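Local coordinates for metallopeptidase containing co-catalytic metalloactive site (Shewanella denitrificans OS217, PDB 3B2Y), which probably acts as a zinc-dependent metallocarboxypeptidase of the M14 family, hydrolysing peptide or ester bonds, and carries a nickel ion in this crystal, at residues A[182-196]-A[233-245]. Sequence-based numbering, arbitrary orientation.
Sequences SFEPTQTPGRFSLGL and FLVRSGAKLAACS
E184 OE2, on a side chain that touches L241, is gripped by three donors at the start of helix 191-196: G190 N, S193 N and S193 OG. The hydroxyl bond is the shortest, S193 OG to E184 OE2 2.6 Å, and uses the anti lone pair; S193 N comes in on the syn side, G190 N from above the carboxylate plane. S182 OG donates in turn to S193 OG (2.7 Å), linking strand to helix. E184 CG lies anti to the carbonyl carbon (chi1 -53°) and the chain runs out extended, laying its methylenes across L241, with CG 3.7 Å from L241 CD2. With an alanine here, the amides of G190 and S193 and the S193 hydroxyl would probably lose their shared acceptor, and the L241 methyl its cover. The L241 side chain and F192 run in opposite directions, and L241 CB sits over the ring centre, 3.9 Å from the centroid and 6° off the normal, a CH-pi contact. L196 CD1 covers the opposite face toward the rim, while A242 O and E184 OE2 lie at the edge. L196 CD1 also presses on A243 CB at 3.4 Å, closer than usual carbon contact, and F192 CZ adjoins the same methyl. Between the strands, F183 and A242 form an antiparallel hydrogen-bonded pair, F183 N to A242 O 2.9 Å and A242 N to F183 O 3.2 Å. The F183 side chain lies on the other face of the sheet from F192, its CB against V235 CG2 and its CD1 against A242 CB; F226 meets the ring edge-to-face. In the mixed central sheet of this M14-family fold, strand 242-248, which carries E246, the predicted proton donor/acceptor, thus pairs with antiparallel 179-183 while helix 191-201 packs on the A243 face; the E184 carboxylate, near the helix N-terminus, is likely to be stabilised as an anion.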
# COMPACT_ATOMS: atom_id res chain seq x y z
N SER A 182 6.92 -6.50 -8.71
CA SER A 182 8.12 -6.43 -7.88
C SER A 182 9.30 -5.78 -8.61
O SER A 182 9.38 -5.81 -9.82
CB SER A 182 8.50 -7.84 -7.37
OG SER A 182 9.25 -8.52 -8.29
N PHE A 183 10.22 -5.21 -7.82
CA PHE A 183 11.45 -4.56 -8.30
C PHE A 183 12.59 -5.05 -7.39
O PHE A 183 12.54 -4.90 -6.17
CB PHE A 183 11.34 -3.03 -8.24
CG PHE A 183 10.09 -2.45 -8.92
CD1 PHE A 183 8.83 -2.55 -8.31
CD2 PHE A 183 10.17 -1.84 -10.13
CE1 PHE A 183 7.70 -2.03 -8.92
CE2 PHE A 183 9.06 -1.33 -10.72
CZ PHE A 183 7.83 -1.42 -10.11
N GLU A 184 13.60 -5.68 -7.99
CA GLU A 184 14.85 -6.03 -7.32
C GLU A 184 15.99 -5.67 -8.25
O GLU A 184 15.81 -5.71 -9.48
CB GLU A 184 14.94 -7.53 -6.99
CG GLU A 184 13.72 -8.05 -6.19
CD GLU A 184 13.92 -9.44 -5.62
OE1 GLU A 184 15.05 -9.79 -5.23
OE2 GLU A 184 12.93 -10.21 -5.56
N PRO A 185 17.18 -5.38 -7.70
CA PRO A 185 18.34 -5.11 -8.55
C PRO A 185 19.02 -6.40 -9.00
O PRO A 185 20.20 -6.61 -8.73
CB PRO A 185 19.25 -4.29 -7.62
CG PRO A 185 19.01 -4.91 -6.28
CD PRO A 185 17.52 -5.29 -6.28
N THR A 186 18.28 -7.24 -9.71
CA THR A 186 18.73 -8.54 -10.16
C THR A 186 18.00 -8.80 -11.48
O THR A 186 17.01 -8.11 -11.77
CB THR A 186 18.40 -9.69 -9.11
OG1 THR A 186 16.99 -9.80 -8.91
CG2 THR A 186 19.07 -9.42 -7.77
N GLN A 187 18.48 -9.79 -12.23
CA GLN A 187 17.87 -10.21 -13.51
C GLN A 187 16.51 -10.84 -13.34
O GLN A 187 15.57 -10.55 -14.10
CB GLN A 187 18.75 -11.28 -14.21
CG GLN A 187 20.10 -10.81 -14.64
CD GLN A 187 20.06 -9.36 -15.02
OE1 GLN A 187 19.40 -8.98 -15.99
NE2 GLN A 187 20.72 -8.53 -14.22
N THR A 188 16.44 -11.70 -12.33
CA THR A 188 15.33 -12.61 -12.10
C THR A 188 14.78 -12.33 -10.71
O THR A 188 15.51 -11.85 -9.85
CB THR A 188 15.83 -14.09 -12.23
OG1 THR A 188 15.87 -14.46 -13.62
CG2 THR A 188 14.94 -15.11 -11.50
N PRO A 189 13.47 -12.56 -10.49
CA PRO A 189 12.92 -12.36 -9.15
C PRO A 189 13.60 -13.28 -8.17
O PRO A 189 13.88 -14.43 -8.52
CB PRO A 189 11.46 -12.76 -9.31
CG PRO A 189 11.18 -12.61 -10.74
CD PRO A 189 12.42 -12.95 -11.44
N GLY A 190 13.85 -12.80 -6.95
CA GLY A 190 14.42 -13.64 -5.89
C GLY A 190 13.46 -13.93 -4.78
O GLY A 190 12.21 -13.78 -4.94
N ARG A 191 14.02 -14.26 -3.61
CA ARG A 191 13.19 -14.60 -2.44
C ARG A 191 12.24 -13.48 -2.01
O ARG A 191 11.13 -13.75 -1.51
CB ARG A 191 14.05 -15.11 -1.25
CG ARG A 191 14.08 -16.61 -1.12
N PHE A 192 12.65 -12.22 -2.16
CA PHE A 192 11.75 -11.09 -1.84
C PHE A 192 10.41 -11.26 -2.57
O PHE A 192 9.34 -11.27 -1.93
CB PHE A 192 12.42 -9.74 -2.16
CG PHE A 192 11.53 -8.56 -2.01
CD1 PHE A 192 11.19 -8.06 -0.77
CD2 PHE A 192 11.00 -7.93 -3.13
CE1 PHE A 192 10.31 -6.95 -0.64
CE2 PHE A 192 10.17 -6.85 -3.01
CZ PHE A 192 9.82 -6.36 -1.72
N SER A 193 10.49 -11.34 -3.90
CA SER A 193 9.31 -11.36 -4.80
C SER A 193 8.48 -12.64 -4.57
O SER A 193 7.26 -12.60 -4.46
CB SER A 193 9.73 -11.30 -6.28
OG SER A 193 10.56 -10.19 -6.58
N LEU A 194 9.18 -13.76 -4.48
CA LEU A 194 8.53 -15.06 -4.43
C LEU A 194 7.88 -15.34 -3.07
O LEU A 194 6.81 -15.94 -3.02
CB LEU A 194 9.52 -16.15 -4.85
CG LEU A 194 10.12 -16.02 -6.27
CD1 LEU A 194 11.06 -17.15 -6.59
CD2 LEU A 194 9.01 -15.90 -7.33
N GLY A 195 8.49 -14.84 -2.00
CA GLY A 195 7.89 -14.84 -0.65
C GLY A 195 6.59 -14.06 -0.58
O GLY A 195 5.61 -14.52 0.01
N LEU A 196 6.55 -12.89 -1.21
CA LEU A 196 5.32 -12.10 -1.30
C LEU A 196 4.26 -12.80 -2.12
O LEU A 196 3.11 -12.87 -1.74
CB LEU A 196 5.59 -10.71 -1.87
CG LEU A 196 6.30 -9.78 -0.87
CD1 LEU A 196 6.88 -8.52 -1.54
CD2 LEU A 196 5.38 -9.39 0.29
N PHE A 233 9.02 5.30 -8.74
CA PHE A 233 9.69 6.53 -8.28
C PHE A 233 10.65 6.27 -7.10
O PHE A 233 11.82 6.66 -7.11
CB PHE A 233 8.66 7.61 -7.86
CG PHE A 233 9.29 8.80 -7.23
CD1 PHE A 233 9.98 9.72 -8.03
CD2 PHE A 233 9.26 9.02 -5.83
CE1 PHE A 233 10.62 10.83 -7.44
CE2 PHE A 233 9.91 10.12 -5.24
CZ PHE A 233 10.56 11.05 -6.06
N LEU A 234 10.16 5.60 -6.08
CA LEU A 234 11.01 5.34 -4.93
C LEU A 234 12.19 4.38 -5.30
O LEU A 234 13.25 4.52 -4.77
CB LEU A 234 10.23 4.86 -3.74
CG LEU A 234 9.10 5.69 -3.20
CD1 LEU A 234 8.36 4.89 -2.18
CD2 LEU A 234 9.73 6.91 -2.61
N VAL A 235 11.99 3.43 -6.22
CA VAL A 235 13.06 2.58 -6.69
C VAL A 235 14.10 3.40 -7.45
O VAL A 235 15.31 3.26 -7.25
CB VAL A 235 12.48 1.41 -7.48
CG1 VAL A 235 13.59 0.60 -8.21
CG2 VAL A 235 11.59 0.54 -6.48
N ARG A 236 13.65 4.24 -8.38
CA ARG A 236 14.60 5.08 -9.16
C ARG A 236 15.37 5.99 -8.16
O ARG A 236 16.52 6.36 -8.37
CB ARG A 236 13.81 5.95 -10.11
CG ARG A 236 13.20 5.21 -11.24
CD ARG A 236 12.89 6.19 -12.36
NE ARG A 236 12.11 5.56 -13.43
CZ ARG A 236 10.78 5.55 -13.48
NH1 ARG A 236 10.05 6.16 -12.53
NH2 ARG A 236 10.18 4.95 -14.50
N SER A 237 14.73 6.29 -7.06
CA SER A 237 15.29 7.20 -6.04
C SER A 237 16.20 6.45 -5.05
O SER A 237 16.77 7.06 -4.15
CB SER A 237 14.15 7.89 -5.31
OG SER A 237 13.41 8.73 -6.21
N GLY A 238 16.32 5.12 -5.22
CA GLY A 238 17.22 4.31 -4.41
C GLY A 238 16.66 3.20 -3.51
O GLY A 238 17.46 2.45 -2.93
N ALA A 239 15.34 3.05 -3.36
CA ALA A 239 14.84 1.90 -2.57
C ALA A 239 15.39 0.59 -3.10
O ALA A 239 15.26 0.31 -4.28
CB ALA A 239 13.34 1.84 -2.58
N LYS A 240 15.91 -0.25 -2.20
CA LYS A 240 16.59 -1.48 -2.55
C LYS A 240 15.66 -2.57 -3.09
O LYS A 240 16.07 -3.40 -3.89
CB LYS A 240 17.38 -1.97 -1.32
CG LYS A 240 18.41 -0.94 -0.88
CD LYS A 240 19.29 -1.44 0.25
CE LYS A 240 20.33 -0.38 0.59
NZ LYS A 240 21.29 -0.88 1.60
N LEU A 241 14.42 -2.57 -2.61
CA LEU A 241 13.43 -3.58 -2.98
C LEU A 241 12.04 -2.87 -2.91
O LEU A 241 11.82 -1.92 -2.14
CB LEU A 241 13.46 -4.76 -2.00
CG LEU A 241 14.67 -5.64 -1.77
CD1 LEU A 241 14.51 -6.55 -0.54
CD2 LEU A 241 14.90 -6.40 -3.04
N ALA A 242 11.18 -3.22 -3.86
CA ALA A 242 9.82 -2.72 -3.84
C ALA A 242 8.85 -3.74 -4.33
O ALA A 242 9.14 -4.54 -5.21
CB ALA A 242 9.67 -1.36 -4.65
N ALA A 243 7.64 -3.64 -3.82
CA ALA A 243 6.56 -4.47 -4.36
C ALA A 243 5.23 -3.74 -4.30
O ALA A 243 5.02 -2.88 -3.50
CB ALA A 243 6.47 -5.82 -3.61
N CYS A 244 4.34 -4.12 -5.19
CA CYS A 244 2.96 -3.66 -5.13
C CYS A 244 2.09 -4.89 -5.18
O CYS A 244 2.09 -5.60 -6.21
CB CYS A 244 2.72 -2.75 -6.32
SG CYS A 244 1.02 -2.22 -6.53
N SER A 245 1.43 -5.22 -4.07
CA SER A 245 0.53 -6.37 -4.10
C SER A 245 -0.79 -5.96 -4.72
O SER A 245 -1.24 -4.79 -4.60
CB SER A 245 0.34 -6.94 -2.71
OG SER A 245 0.01 -5.94 -1.79